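Local atomic coordinates of ribonuclease H (Uncultured organism, PDB entry 4IBN), a protein that probably cleaves the RNA strand of RNA-DNA hybrids endonucleolytically with magnesium as cofactor, leaving 5'-phosphomonoester ends. Residues E31-G37 / S61-T66; G86-R90 / N137-V141; S97-V101 / E142-V146. One frame throughout, in Å; residues are numbered along the deposited sequence.

Contact 1: residues E31-G37 / S61-T66; sequences EGENPGG and SEPATT
Gly36 and Glu62 face each other as an antiparallel hydrogen-bonded pair, with Gly36 N giving a nearly straight bond to Glu62 O (2.9 Å, 169°) and Glu62 N returning one to Gly36 O at 3.1 Å. Beyond this pair the chain turns a corner at Pro63 and Ala64, then comes back to give Thr65 N to Asn34 O at 2.9 Å, a more bent bond. Pro35, with no N-H to offer, sits in the curve, its CA 3.4 Å from Pro63 O in a CA-H...O contact. The methyl of Thr65 lies over the bare backbone of Gly36, Thr65 CG2 to Gly36 CA 3.5 Å; a CB on that glycine would run into it. With Thr65 OG1 anti to the backbone N (chi1 -171°), the hydroxyl reaches Glu62 OE1 at 2.7 Å, from above the carboxylate plane, while CG2 is turned over Gly36. The other carboxylate oxygen, Glu62 OE2, makes salt bridges with Arg69 and Arg73 of helix 67-82. Replacing Thr65 by an alanine would probably leave Glu62 OE1 without this hydroxyl and open a gap over Gly36. At the far end Glu31 bends at chi2 and lays its carboxylate across Thr66, Glu31 OE2 3.3 Å from Thr66 CB, while Thr66 OG1 caps the helix at Arg69 N. Water 1 accepts from Gly32 N and donates to Thr65 O, bridging the two segments. This end of the 34-45/53-62 hairpin is thus held mainly by backbone hydrogen bonds, with the Glu62 charge tying it to helix 67-82.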
loop_
_atom_site.group_PDB
_atom_site.type_symbol
_atom_site.label_atom_id
_atom_site.label_comp_id
_atom_site.label_asym_id
_atom_site.label_seq_id
_atom_site.Cartn_x
_atom_site.Cartn_y
_atom_site.Cartn_z
ATOM N N GLU A 31 -7.593 16.279 -13.675
ATOM C CA GLU A 31 -7.270 15.693 -12.391
ATOM C C GLU A 31 -8.423 15.809 -11.433
ATOM O O GLU A 31 -8.935 16.834 -11.232
ATOM C CB GLU A 31 -6.061 16.396 -11.829
ATOM C CG GLU A 31 -5.690 15.988 -10.439
ATOM C CD GLU A 31 -4.793 14.781 -10.339
ATOM O OE1 GLU A 31 -4.709 14.004 -11.259
ATOM O OE2 GLU A 31 -4.213 14.590 -9.267
ATOM N N GLY A 32 -8.791 14.691 -10.833
ATOM C CA GLY A 32 -9.891 14.606 -9.918
ATOM C C GLY A 32 -11.219 14.182 -10.487
ATOM O O GLY A 32 -12.125 14.005 -9.751
ATOM N N GLU A 33 -11.299 14.024 -11.791
ATOM C CA GLU A 33 -12.517 13.583 -12.431
ATOM C C GLU A 33 -12.588 12.138 -12.862
ATOM O O GLU A 33 -13.612 11.705 -13.302
ATOM C CB GLU A 33 -12.766 14.430 -13.654
ATOM C CG GLU A 33 -12.727 15.902 -13.397
ATOM C CD GLU A 33 -13.772 16.341 -12.452
ATOM O OE1 GLU A 33 -14.886 15.863 -12.599
ATOM O OE2 GLU A 33 -13.502 17.133 -11.541
ATOM N N ASN A 34 -11.500 11.402 -12.749
ATOM C CA ASN A 34 -11.452 10.030 -13.214
ATOM C C ASN A 34 -11.674 9.008 -12.112
ATOM O O ASN A 34 -11.282 9.211 -11.032
ATOM C CB ASN A 34 -10.104 9.741 -13.837
ATOM C CG ASN A 34 -9.770 10.673 -14.960
ATOM O OD1 ASN A 34 -8.763 11.333 -14.926
ATOM N ND2 ASN A 34 -10.582 10.700 -15.948
ATOM N N PRO A 35 -12.299 7.906 -12.439
ATOM C CA PRO A 35 -12.453 6.817 -11.496
ATOM C C PRO A 35 -11.107 6.198 -11.157
ATOM O O PRO A 35 -10.255 6.218 -11.969
ATOM C CB PRO A 35 -13.333 5.832 -12.250
ATOM C CG PRO A 35 -13.232 6.206 -13.622
ATOM C CD PRO A 35 -12.891 7.598 -13.735
ATOM N N GLY A 36 -10.949 5.724 -9.941
ATOM C CA GLY A 36 -9.677 5.230 -9.499
ATOM C C GLY A 36 -9.769 4.058 -8.548
ATOM O O GLY A 36 -10.800 3.804 -8.002
ATOM N N GLY A 37 -8.664 3.338 -8.431
ATOM C CA GLY A 37 -8.608 2.174 -7.589
ATOM C C GLY A 37 -7.294 2.023 -6.855
ATOM O O GLY A 37 -6.330 2.522 -7.271
ATOM N N SER A 61 -12.112 1.558 -4.196
ATOM C CA SER A 61 -12.230 2.439 -5.335
ATOM C C SER A 61 -12.973 3.715 -5.000
ATOM O O SER A 61 -13.642 3.763 -4.020
ATOM C CB SER A 61 -12.932 1.733 -6.472
ATOM O OG SER A 61 -14.137 1.195 -6.080
ATOM N N GLU A 62 -12.792 4.733 -5.849
ATOM C CA GLU A 62 -13.539 5.985 -5.830
ATOM C C GLU A 62 -13.942 6.329 -7.254
ATOM O O GLU A 62 -13.226 6.048 -8.154
ATOM C CB GLU A 62 -12.711 7.111 -5.241
ATOM C CG GLU A 62 -12.481 6.937 -3.769
ATOM C CD GLU A 62 -11.585 7.950 -3.118
ATOM O OE1 GLU A 62 -11.155 8.889 -3.755
ATOM O OE2 GLU A 62 -11.329 7.777 -1.933
ATOM N N PRO A 63 -15.113 6.895 -7.436
ATOM C CA PRO A 63 -15.569 7.246 -8.776
ATOM C C PRO A 63 -14.966 8.493 -9.452
ATOM O O PRO A 63 -15.132 8.670 -10.633
ATOM C CB PRO A 63 -17.069 7.399 -8.595
ATOM C CG PRO A 63 -17.238 7.790 -7.243
ATOM C CD PRO A 63 -16.168 7.113 -6.452
ATOM N N ALA A 64 -14.391 9.376 -8.671
ATOM C CA ALA A 64 -13.730 10.552 -9.188
ATOM C C ALA A 64 -12.666 10.835 -8.169
ATOM O O ALA A 64 -12.977 11.093 -7.064
ATOM C CB ALA A 64 -14.677 11.695 -9.279
ATOM N N THR A 65 -11.426 10.722 -8.573
ATOM C CA THR A 65 -10.354 10.725 -7.613
ATOM C C THR A 65 -9.034 11.039 -8.289
ATOM O O THR A 65 -9.031 11.401 -9.423
ATOM C CB THR A 65 -10.330 9.401 -6.849
ATOM O OG1 THR A 65 -9.408 9.476 -5.770
ATOM C CG2 THR A 65 -9.975 8.273 -7.752
ATOM N N THR A 66 -7.960 10.950 -7.540
ATOM C CA THR A 66 -6.633 11.216 -8.050
ATOM C C THR A 66 -5.646 10.098 -7.702
ATOM O O THR A 66 -5.880 9.342 -6.871
ATOM C CB THR A 66 -6.055 12.525 -7.516
ATOM O OG1 THR A 66 -5.843 12.385 -6.145
ATOM C CG2 THR A 66 -6.968 13.641 -7.722
HETATM O O HOH W 1 -8.154 12.015 -11.944
#

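Contact 2: residues G86-R90 / N137-V141; sequences GTRFR and NGHAV
His139, Arg88 and Ala140 carry most of this contact, at the edge of the RNase H fold where strands 90-95 and 140-145 begin side by side as parallel neighbours. The imidazole of His139 accepts a backbone N-H: Phe89 N gives its hydrogen to His139 ND1 at 3.0 Å, arriving at the ring edge and only 1° out of the ring plane. His139 CG stands anti to its carbonyl carbon (chi1 -56°), which swings the ring back toward the 86-90 chain and brings His139 ND1 within 3.7 Å of Arg88 CA. Both backbone polar atoms of Phe89 are thus used by the 137-141 segment, since Phe89 O in turn accepts from Ala140 N at 3.1 Å, starting the ladder between the strands. The Phe89 ring turns inward to pack on Ile82, Pro15 and Val17.

Arg88 takes another route. Its aliphatic part runs along the Gly138 carbonyl, Arg88 CD 3.3 Å from Gly138 O, before the chain bends at chi3; the guanidinium is held elsewhere, in a salt bridge with Asp11. A side chain at Gly138 would have little room beside that CD. Ala140 pairs with Arg90 in parallel register, and the small methyl lies next to the arginine stem, Ala140 CB to Arg90 CG 4.4 Å. On the backbone, Arg90 CA points its hydrogen at Ala140 O across 3.4 Å.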
loop_
_atom_site.group_PDB
_atom_site.type_symbol
_atom_site.label_atom_id
_atom_site.label_comp_id
_atom_site.label_asym_id
_atom_site.label_seq_id
_atom_site.Cartn_x
_atom_site.Cartn_y
_atom_site.Cartn_z
ATOM N N GLY A 86 -5.282 -8.362 16.253
ATOM C CA GLY A 86 -4.827 -8.489 17.601
ATOM C C GLY A 86 -3.372 -8.342 17.860
ATOM O O GLY A 86 -2.920 -8.686 18.880
ATOM N N THR A 87 -2.638 -7.848 16.902
ATOM C CA THR A 87 -1.216 -7.732 17.040
ATOM C C THR A 87 -0.670 -6.646 16.119
ATOM O O THR A 87 -1.234 -6.388 15.114
ATOM C CB THR A 87 -0.530 -9.090 16.691
ATOM O OG1 THR A 87 0.881 -9.001 16.796
ATOM C CG2 THR A 87 -0.896 -9.559 15.323
ATOM N N ARG A 88 0.443 -6.056 16.506
ATOM C CA ARG A 88 1.236 -5.280 15.592
ATOM C C ARG A 88 1.927 -6.211 14.634
ATOM O O ARG A 88 2.089 -7.326 14.916
ATOM C CB ARG A 88 2.240 -4.416 16.318
ATOM C CG ARG A 88 1.624 -3.328 17.140
ATOM C CD ARG A 88 2.666 -2.696 18.061
ATOM N NE ARG A 88 3.095 -3.564 19.155
ATOM C CZ ARG A 88 4.302 -4.140 19.285
ATOM N NH1 ARG A 88 5.264 -3.983 18.383
ATOM N NH2 ARG A 88 4.552 -4.889 20.351
ATOM N N PHE A 89 2.314 -5.692 13.482
ATOM C CA PHE A 89 2.944 -6.458 12.458
ATOM C C PHE A 89 4.262 -5.812 12.059
ATOM O O PHE A 89 4.427 -4.653 12.192
ATOM C CB PHE A 89 2.089 -6.468 11.183
ATOM C CG PHE A 89 1.011 -7.501 11.136
ATOM C CD1 PHE A 89 1.088 -8.536 10.279
ATOM C CD2 PHE A 89 -0.101 -7.395 11.893
ATOM C CE1 PHE A 89 0.107 -9.437 10.200
ATOM C CE2 PHE A 89 -1.059 -8.313 11.811
ATOM C CZ PHE A 89 -0.960 -9.320 10.976
ATOM N N ARG A 90 5.171 -6.603 11.528
ATOM C CA ARG A 90 6.285 -6.105 10.769
ATOM C C ARG A 90 5.913 -6.220 9.273
ATOM O O ARG A 90 5.450 -7.194 8.877
ATOM C CB ARG A 90 7.527 -6.906 11.064
ATOM C CG ARG A 90 8.061 -6.647 12.395
ATOM C CD ARG A 90 9.217 -7.595 12.743
ATOM N NE ARG A 90 8.684 -8.855 13.183
ATOM C CZ ARG A 90 9.358 -9.970 13.200
ATOM N NH1 ARG A 90 10.593 -9.989 12.825
ATOM N NH2 ARG A 90 8.780 -11.076 13.593
ATOM N N ASN A 137 0.357 3.338 12.444
ATOM C CA ASN A 137 0.367 3.160 13.872
ATOM C C ASN A 137 1.698 2.729 14.483
ATOM O O ASN A 137 2.667 3.335 14.317
ATOM C CB ASN A 137 -0.736 2.227 14.296
ATOM C CG ASN A 137 -0.298 0.876 14.365
ATOM O OD1 ASN A 137 -0.219 0.273 15.438
ATOM N ND2 ASN A 137 0.261 0.436 13.259
ATOM N N GLY A 138 1.544 1.612 15.169
ATOM C CA GLY A 138 2.585 0.891 15.845
ATOM C C GLY A 138 3.214 -0.238 15.053
ATOM O O GLY A 138 3.987 -0.934 15.562
ATOM N N HIS A 139 2.792 -0.427 13.815
ATOM C CA HIS A 139 3.378 -1.426 12.985
ATOM C C HIS A 139 4.742 -0.948 12.583
ATOM O O HIS A 139 4.942 0.201 12.437
ATOM C CB HIS A 139 2.541 -1.667 11.741
ATOM C CG HIS A 139 1.130 -2.027 12.035
ATOM N ND1 HIS A 139 0.771 -3.217 12.607
ATOM C CD2 HIS A 139 -0.016 -1.352 11.845
ATOM C CE1 HIS A 139 -0.533 -3.249 12.767
ATOM N NE2 HIS A 139 -1.034 -2.132 12.309
ATOM N N ALA A 140 5.669 -1.860 12.378
ATOM C CA ALA A 140 6.982 -1.489 11.932
ATOM C C ALA A 140 7.091 -1.765 10.442
ATOM O O ALA A 140 6.801 -2.834 10.024
ATOM C CB ALA A 140 7.994 -2.250 12.674
ATOM N N VAL A 141 7.486 -0.748 9.684
ATOM C CA VAL A 141 7.414 -0.779 8.246
ATOM C C VAL A 141 8.717 -0.427 7.568
ATOM O O VAL A 141 9.353 0.487 7.941
ATOM C CB VAL A 141 6.314 0.131 7.725
ATOM C CG1 VAL A 141 6.071 -0.118 6.240
ATOM C CG2 VAL A 141 5.039 -0.077 8.481
#

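Contact 3: residues S97-V101 / E142-V146; sequences SRYIV and EWRWV
Arg98 lies across the indole of Trp145, its CG methylene resting on one face of the five-membered ring in a CH-pi contact, 3.4 Å from the centroid and 12° off the normal. The two side chains cross at about a right angle. Bends at chi2 and chi3 carry the guanidinium toward the six-membered ring, which it meets obliquely, Arg98 NH1 coming to 3.5 Å from Trp145 CE3. The guanidinium is not stacked flat, for its plane stands 53° from that of the indole, and it forms a salt bridge with Asp102 one turn on. The same five-membered ring is also fixed by a hydrogen bond: with CG anti to the backbone N (chi1 176°), the indole reaches past the start of the helix, where Trp145 NE1 donates to Asp96 O.

Val101 is the knob between the two tryptophans. Its CG2 presses toward the strand at the dip where Arg144 turns its side chain away, 3.7 Å from Arg144 O and 4.0 Å from Trp145 CB, while CG1 leans the other way onto Trp143 CB. Here helix 98-113 packs on the edge strand 140-145 of the RNase H sheet, and alternate residues of the strand, Trp143 and Trp145, form two bumps, with Val101 filling the hollow between them. Trp143 swings its six-membered ring deeper under the helix, and Trp143 CZ3 meets the Ile100 CG2 methyl obliquely at 4.1 Å. Met104, Thr105 and Phe93 also touch this tryptophan, while Leu72 and Val75 of helix 67-82 receive Ile100. Ser97 sets the start of the helix, its OG accepting from Ile100 N at 3.2 Å as the N-cap.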
loop_
_atom_site.group_PDB
_atom_site.type_symbol
_atom_site.label_atom_id
_atom_site.label_comp_id
_atom_site.label_asym_id
_atom_site.label_seq_id
_atom_site.Cartn_x
_atom_site.Cartn_y
_atom_site.Cartn_z
ATOM N N SER A 97 4.692 3.950 -5.928
ATOM C CA SER A 97 4.504 5.320 -5.625
ATOM C C SER A 97 5.602 5.894 -4.756
ATOM O O SER A 97 5.661 5.639 -3.607
ATOM C CB SER A 97 3.170 5.491 -4.914
ATOM O OG SER A 97 2.972 6.789 -4.475
ATOM N N ARG A 98 6.448 6.714 -5.361
ATOM C CA ARG A 98 7.417 7.465 -4.618
ATOM C C ARG A 98 6.740 8.466 -3.733
ATOM O O ARG A 98 7.231 8.844 -2.739
ATOM C CB ARG A 98 8.467 8.084 -5.508
ATOM C CG ARG A 98 9.531 7.123 -5.830
ATOM C CD ARG A 98 10.867 7.726 -5.975
ATOM N NE ARG A 98 11.536 7.935 -4.723
ATOM C CZ ARG A 98 12.604 7.274 -4.328
ATOM N NH1 ARG A 98 13.131 6.331 -5.083
ATOM N NH2 ARG A 98 13.159 7.555 -3.168
ATOM N N TYR A 99 5.550 8.846 -4.092
ATOM C CA TYR A 99 4.835 9.773 -3.258
ATOM C C TYR A 99 4.711 9.139 -1.873
ATOM O O TYR A 99 4.988 9.765 -0.930
ATOM C CB TYR A 99 3.428 10.017 -3.846
ATOM C CG TYR A 99 2.540 11.046 -3.183
ATOM C CD1 TYR A 99 2.849 12.367 -3.189
ATOM C CD2 TYR A 99 1.379 10.687 -2.567
ATOM C CE1 TYR A 99 2.042 13.293 -2.586
ATOM C CE2 TYR A 99 0.573 11.608 -1.999
ATOM C CZ TYR A 99 0.908 12.919 -2.001
ATOM O OH TYR A 99 0.105 13.862 -1.428
ATOM N N ILE A 100 4.307 7.884 -1.803
ATOM C CA ILE A 100 4.191 7.180 -0.530
ATOM C C ILE A 100 5.539 6.922 0.140
ATOM O O ILE A 100 5.689 7.171 1.271
ATOM C CB ILE A 100 3.499 5.820 -0.689
ATOM C CG1 ILE A 100 2.068 5.993 -1.166
ATOM C CG2 ILE A 100 3.549 5.033 0.573
ATOM C CD1 ILE A 100 1.277 6.918 -0.399
ATOM N N VAL A 101 6.497 6.412 -0.610
ATOM C CA VAL A 101 7.751 6.065 -0.004
ATOM C C VAL A 101 8.508 7.269 0.554
ATOM O O VAL A 101 9.022 7.230 1.635
ATOM C CB VAL A 101 8.674 5.316 -1.002
ATOM C CG1 VAL A 101 9.966 5.027 -0.415
ATOM C CG2 VAL A 101 8.053 4.086 -1.438
ATOM N N GLU A 142 9.082 -1.234 6.586
ATOM C CA GLU A 142 10.168 -0.910 5.711
ATOM C C GLU A 142 9.517 -0.519 4.419
ATOM O O GLU A 142 8.842 -1.286 3.853
ATOM C CB GLU A 142 11.101 -2.100 5.486
ATOM C CG GLU A 142 12.120 -1.850 4.414
ATOM C CD GLU A 142 13.129 -2.947 4.198
ATOM O OE1 GLU A 142 13.170 -3.895 4.943
ATOM O OE2 GLU A 142 13.896 -2.807 3.264
ATOM N N TRP A 143 9.744 0.704 4.004
ATOM C CA TRP A 143 9.121 1.233 2.814
ATOM C C TRP A 143 10.036 1.042 1.607
ATOM O O TRP A 143 11.156 1.431 1.679
ATOM C CB TRP A 143 8.798 2.737 3.018
ATOM C CG TRP A 143 7.917 3.029 4.203
ATOM C CD1 TRP A 143 8.296 3.450 5.404
ATOM C CD2 TRP A 143 6.504 2.920 4.255
ATOM N NE1 TRP A 143 7.230 3.589 6.233
ATOM C CE2 TRP A 143 6.108 3.268 5.532
ATOM C CE3 TRP A 143 5.543 2.564 3.344
ATOM C CZ2 TRP A 143 4.797 3.240 5.917
ATOM C CZ3 TRP A 143 4.260 2.562 3.716
ATOM C CH2 TRP A 143 3.884 2.881 4.983
ATOM N N ARG A 144 9.555 0.430 0.532
ATOM C CA ARG A 144 10.370 0.151 -0.636
ATOM C C ARG A 144 9.689 0.624 -1.902
ATOM O O ARG A 144 8.539 0.454 -2.006
ATOM C CB ARG A 144 10.578 -1.354 -0.795
ATOM C CG ARG A 144 11.399 -2.004 0.288
ATOM C CD ARG A 144 11.844 -3.366 -0.102
ATOM N NE ARG A 144 12.538 -4.084 0.943
ATOM C CZ ARG A 144 12.722 -5.386 0.939
ATOM N NH1 ARG A 144 12.278 -6.106 -0.044
ATOM N NH2 ARG A 144 13.331 -5.965 1.930
ATOM N N TRP A 145 10.452 1.209 -2.831
ATOM C CA TRP A 145 9.955 1.633 -4.130
ATOM C C TRP A 145 10.458 0.705 -5.232
ATOM O O TRP A 145 11.562 0.262 -5.204
ATOM C CB TRP A 145 10.429 3.055 -4.444
ATOM C CG TRP A 145 10.057 3.544 -5.769
ATOM C CD1 TRP A 145 8.854 3.864 -6.158
ATOM C CD2 TRP A 145 10.903 3.771 -6.870
ATOM N NE1 TRP A 145 8.843 4.273 -7.423
ATOM C CE2 TRP A 145 10.105 4.218 -7.903
ATOM C CE3 TRP A 145 12.249 3.615 -7.094
ATOM C CZ2 TRP A 145 10.602 4.519 -9.136
ATOM C CZ3 TRP A 145 12.739 3.924 -8.317
ATOM C CH2 TRP A 145 11.913 4.360 -9.318
ATOM N N VAL A 146 9.587 0.434 -6.189
ATOM C CA VAL A 146 9.968 -0.190 -7.440
ATOM C C VAL A 146 9.297 0.533 -8.572
ATOM O O VAL A 146 8.288 1.106 -8.385
ATOM C CB VAL A 146 9.503 -1.661 -7.523
ATOM C CG1 VAL A 146 10.317 -2.535 -6.584
ATOM C CG2 VAL A 146 8.075 -1.767 -7.253
#

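All three contacts belong to one mixed sheet and the helices on it, within a single RNase H domain. Contact 1 closes before the others open; contacts 2 and 3 then cross, their segments alternating along the chain. Contacts 2 and 3 share strand 140-145, one at its start and one farther along, with centres about 18 Å apart. Contact 1 lies about 29 Å from contact 2, centre to centre, on the opposite side of the chain's centre, and its nearest atoms come within about 8 Å of contact 3. Contact 1 closes the hairpin of strands 34-45 and 53-62, while contacts 2 and 3 join the edge strand to the loop before strand 90-95 and to helix 98-113; the shared sheet links them.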